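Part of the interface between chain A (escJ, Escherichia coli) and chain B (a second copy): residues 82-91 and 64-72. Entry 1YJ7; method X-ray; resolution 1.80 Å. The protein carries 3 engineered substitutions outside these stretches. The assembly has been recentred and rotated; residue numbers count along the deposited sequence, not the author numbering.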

# COMPACT_ATOMS: atom_id res chain seq x y z
N GLN A 82 2.18 -26.23 -19.52
CA GLN A 82 1.92 -24.86 -19.93
C GLN A 82 1.60 -24.00 -18.70
O GLN A 82 2.07 -22.86 -18.56
N GLU A 83 0.80 -24.58 -17.81
CA GLU A 83 0.42 -23.94 -16.57
C GLU A 83 1.63 -23.59 -15.73
O GLU A 83 1.75 -22.48 -15.23
N ASN A 84 2.53 -24.56 -15.55
CA ASN A 84 3.71 -24.38 -14.72
C ASN A 84 4.68 -23.34 -15.31
O ASN A 84 5.32 -22.61 -14.58
N ALA A 85 4.76 -23.28 -16.63
CA ALA A 85 5.55 -22.21 -17.28
C ALA A 85 4.97 -20.84 -16.93
O ALA A 85 5.71 -19.90 -16.67
N LYS A 86 3.64 -20.72 -16.94
CA LYS A 86 3.00 -19.44 -16.65
C LYS A 86 3.14 -19.07 -15.17
O LYS A 86 3.33 -17.91 -14.85
N ILE A 87 3.06 -20.05 -14.28
CA ILE A 87 3.29 -19.83 -12.86
C ILE A 87 4.75 -19.37 -12.60
O ILE A 87 5.01 -18.49 -11.77
N ASN A 88 5.68 -19.98 -13.32
CA ASN A 88 7.10 -19.65 -13.20
C ASN A 88 7.35 -18.23 -13.68
O ASN A 88 8.06 -17.45 -13.05
N TYR A 89 6.72 -17.91 -14.80
CA TYR A 89 6.85 -16.57 -15.38
C TYR A 89 6.31 -15.53 -14.40
O TYR A 89 6.94 -14.50 -14.17
N LEU A 90 5.16 -15.81 -13.81
CA LEU A 90 4.60 -14.89 -12.81
C LEU A 90 5.56 -14.67 -11.65
O LEU A 90 5.74 -13.55 -11.20
N LYS A 91 6.19 -15.74 -11.15
CA LYS A 91 7.14 -15.62 -10.06
C LYS A 91 8.36 -14.80 -10.50
O LYS A 91 8.81 -13.93 -9.77
N PHE B 64 5.09 -4.80 -15.01
CA PHE B 64 5.39 -6.22 -14.89
C PHE B 64 4.09 -7.00 -15.04
O PHE B 64 2.99 -6.44 -14.92
N ALA B 65 4.24 -8.30 -15.28
CA ALA B 65 3.12 -9.20 -15.52
C ALA B 65 2.06 -9.08 -14.44
O ALA B 65 2.36 -9.08 -13.24
N ASP B 66 0.82 -8.94 -14.89
CA ASP B 66 -0.34 -8.84 -14.02
C ASP B 66 -0.96 -10.24 -13.94
O ASP B 66 -1.30 -10.83 -14.95
N ILE B 67 -1.10 -10.76 -12.73
CA ILE B 67 -1.71 -12.07 -12.51
C ILE B 67 -3.12 -12.18 -13.12
O ILE B 67 -3.53 -13.26 -13.51
N GLU B 68 -3.84 -11.06 -13.16
CA GLU B 68 -5.20 -11.04 -13.72
C GLU B 68 -5.21 -11.10 -15.25
O GLU B 68 -6.19 -11.53 -15.84
N VAL B 69 -4.12 -10.66 -15.87
CA VAL B 69 -3.92 -10.88 -17.31
C VAL B 69 -3.45 -12.32 -17.62
O VAL B 69 -3.99 -12.95 -18.52
N ILE B 70 -2.44 -12.81 -16.89
CA ILE B 70 -1.88 -14.15 -17.14
C ILE B 70 -2.92 -15.23 -16.88
O ILE B 70 -2.99 -16.22 -17.60
N PHE B 71 -3.73 -15.02 -15.85
CA PHE B 71 -4.80 -15.93 -15.45
C PHE B 71 -6.14 -15.16 -15.40
O PHE B 71 -6.60 -14.77 -14.33
N PRO B 72 -6.75 -14.94 -16.57
CA PRO B 72 -7.99 -14.15 -16.65
C PRO B 72 -9.22 -14.97 -16.26
O PRO B 72 -9.89 -14.54 -15.32

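Between these two stretches no hydrogen bond forms, and packing of side chains buries 447 Å², both sides summed. Chain A contributes one continuous helix, whose residues E83(A), K86(A), I87(A), Y89(A) and L90(A) line the side facing chain B, while Q82(A), N84(A), A85(A), N88(A) and K91(A) make no contact. Chain B answers with a short helical turn, 67-70, and the loop residues flanking it.

The most prominent bump is F71(B). As the first residue to leave helical geometry, its CA-to-CB bond runs sideways to the chain A stretch, but its m rotamer (chi1 -65°) brings the ring into a hollow bordered by E83(A), K86(A), I87(A) and L90(A), residues spaced along successive turns of the chain A helix. The ring tip reaches deepest: CZ of F71(B) lies 3.6 Å from CD1 of I87(A) and 4.0 Å from CB of K86(A). I87(A), with both chi angles in m, starts sideways and bends its CD1 down to the ring. L90(A) closes another side, its CD2 meeting the ring edge 4.4 Å from CE1 of F71(B). E83(A), t at chi1 and p at chi2, swings its carboxylate inward until OE2 is 3.4 Å from CE2 of F71(B); this oxygen is buried by the contact and has no polar partner in the model.

I70(B) forms a second bump, pointing toward chain A between K86(A) and Y89(A). With chi1 and chi2 both m, it sends CD1 to the edge of the tyrosine ring, 3.8 Å from CE2 of Y89(A), while its CG2 lies 4.0 Å from CD of K86(A). The lysine thus offers its aliphatic stem to both I70(B) and F71(B), and its extended chain (chi2 to chi4 all t) carries NZ onward to a hydrogen bond elsewhere in the structure.

Y89(A), t at chi1, points toward chain B and also covers the small side chain of A65(B), whose CB is 3.7 Å from CE2 of Y89(A). Beside it, L90(A) (t, p) is the most heavily covered residue of chain A. Both its methyls lie against I67(B), which is itself extended (t, t): CD2 of L90(A) is 3.8 Å from CG1 of I67(B) and CD1 of L90(A) is 4.1 Å from CB of I67(B), while CD1 of L90(A) also comes within 4.3 Å of O of A65(B).

The chain B turn that carries I67(B) and I70(B) is capped by D66(B), whose CA-to-CB bond points away from chain A and whose OD2 accepts a hydrogen bond from E68(B) N at 2.9 Å.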

# COMPACT_ATOMS: atom_id res chain seq x y z
CB GLN A 82 0.75 -24.83 -20.90
CG GLN A 82 0.25 -23.46 -21.24
CD GLN A 82 -0.74 -23.46 -22.37
OE1 GLN A 82 -0.67 -24.31 -23.27
NE2 GLN A 82 -1.67 -22.51 -22.35
CB GLU A 83 -0.50 -24.89 -15.77
CG GLU A 83 -0.87 -24.36 -14.40
CD GLU A 83 -1.70 -23.10 -14.50
OE1 GLU A 83 -2.30 -22.88 -15.57
OE2 GLU A 83 -1.74 -22.33 -13.50
CB ASN A 84 4.41 -25.71 -14.50
CG ASN A 84 3.59 -26.68 -13.63
OD1 ASN A 84 2.78 -26.25 -12.80
ND2 ASN A 84 3.78 -27.97 -13.84
CB ALA A 85 5.58 -22.41 -18.79
CB LYS A 86 1.54 -19.45 -17.12
CG LYS A 86 1.44 -19.29 -18.62
CD LYS A 86 0.07 -18.87 -19.09
CE LYS A 86 -0.08 -19.15 -20.58
NZ LYS A 86 -1.30 -18.55 -21.20
CB ILE A 87 2.98 -21.14 -12.08
CG1 ILE A 87 1.47 -21.42 -12.10
CG2 ILE A 87 3.58 -21.08 -10.68
CD1 ILE A 87 0.66 -20.55 -11.15
CB ASN A 88 7.93 -20.63 -14.03
CG ASN A 88 9.40 -20.48 -13.81
OD1 ASN A 88 9.89 -20.78 -12.71
ND2 ASN A 88 10.15 -20.05 -14.85
CB TYR A 89 6.09 -16.53 -16.68
CG TYR A 89 5.98 -15.17 -17.29
CD1 TYR A 89 7.09 -14.54 -17.82
CD2 TYR A 89 4.75 -14.51 -17.35
CE1 TYR A 89 6.98 -13.28 -18.41
CE2 TYR A 89 4.64 -13.25 -17.93
CZ TYR A 89 5.76 -12.64 -18.45
OH TYR A 89 5.67 -11.39 -19.04
CB LEU A 90 3.23 -15.38 -12.30
CG LEU A 90 2.52 -14.48 -11.31
CD1 LEU A 90 2.11 -13.16 -11.98
CD2 LEU A 90 1.31 -15.19 -10.73
CB LYS A 91 7.56 -17.01 -9.56
CG LYS A 91 8.52 -17.01 -8.38
CD LYS A 91 7.91 -16.34 -7.12
CE LYS A 91 6.79 -17.16 -6.53
NZ LYS A 91 6.47 -16.69 -5.11
CB PHE B 64 6.04 -6.53 -13.55
CG PHE B 64 7.34 -5.83 -13.33
CD1 PHE B 64 8.52 -6.38 -13.77
CD2 PHE B 64 7.37 -4.60 -12.69
CE1 PHE B 64 9.74 -5.72 -13.56
CE2 PHE B 64 8.57 -3.94 -12.48
CZ PHE B 64 9.76 -4.51 -12.92
CB ALA B 65 3.62 -10.63 -15.57
CB ASP B 66 -1.32 -7.82 -14.62
CG ASP B 66 -2.53 -7.57 -13.74
OD1 ASP B 66 -3.23 -6.56 -13.99
OD2 ASP B 66 -2.89 -8.32 -12.81
CB ILE B 67 -1.77 -12.38 -10.99
CG1 ILE B 67 -2.22 -13.81 -10.73
CG2 ILE B 67 -2.70 -11.40 -10.26
CD1 ILE B 67 -2.09 -14.22 -9.27
CB GLU B 68 -5.97 -9.81 -13.23
CG GLU B 68 -6.28 -9.83 -11.74
CD GLU B 68 -7.15 -11.02 -11.35
OE1 GLU B 68 -6.83 -11.70 -10.35
OE2 GLU B 68 -8.14 -11.31 -12.06
CB VAL B 69 -2.92 -9.86 -17.92
CG1 VAL B 69 -2.56 -10.23 -19.37
CG2 VAL B 69 -3.48 -8.43 -17.84
CB ILE B 70 -0.61 -14.40 -16.25
CG1 ILE B 70 0.47 -13.34 -16.50
CG2 ILE B 70 -0.02 -15.79 -16.51
CD1 ILE B 70 0.88 -13.19 -17.94
CB PHE B 71 -4.49 -16.53 -14.08
CG PHE B 71 -3.26 -17.40 -14.06
CD1 PHE B 71 -2.23 -17.16 -13.16
CD2 PHE B 71 -3.14 -18.48 -14.93
CE1 PHE B 71 -1.10 -17.96 -13.14
CE2 PHE B 71 -2.02 -19.28 -14.92
CZ PHE B 71 -1.00 -19.03 -14.02
CB PRO B 72 -8.05 -13.75 -18.13
CG PRO B 72 -7.36 -14.86 -18.85
CD PRO B 72 -6.33 -15.43 -17.90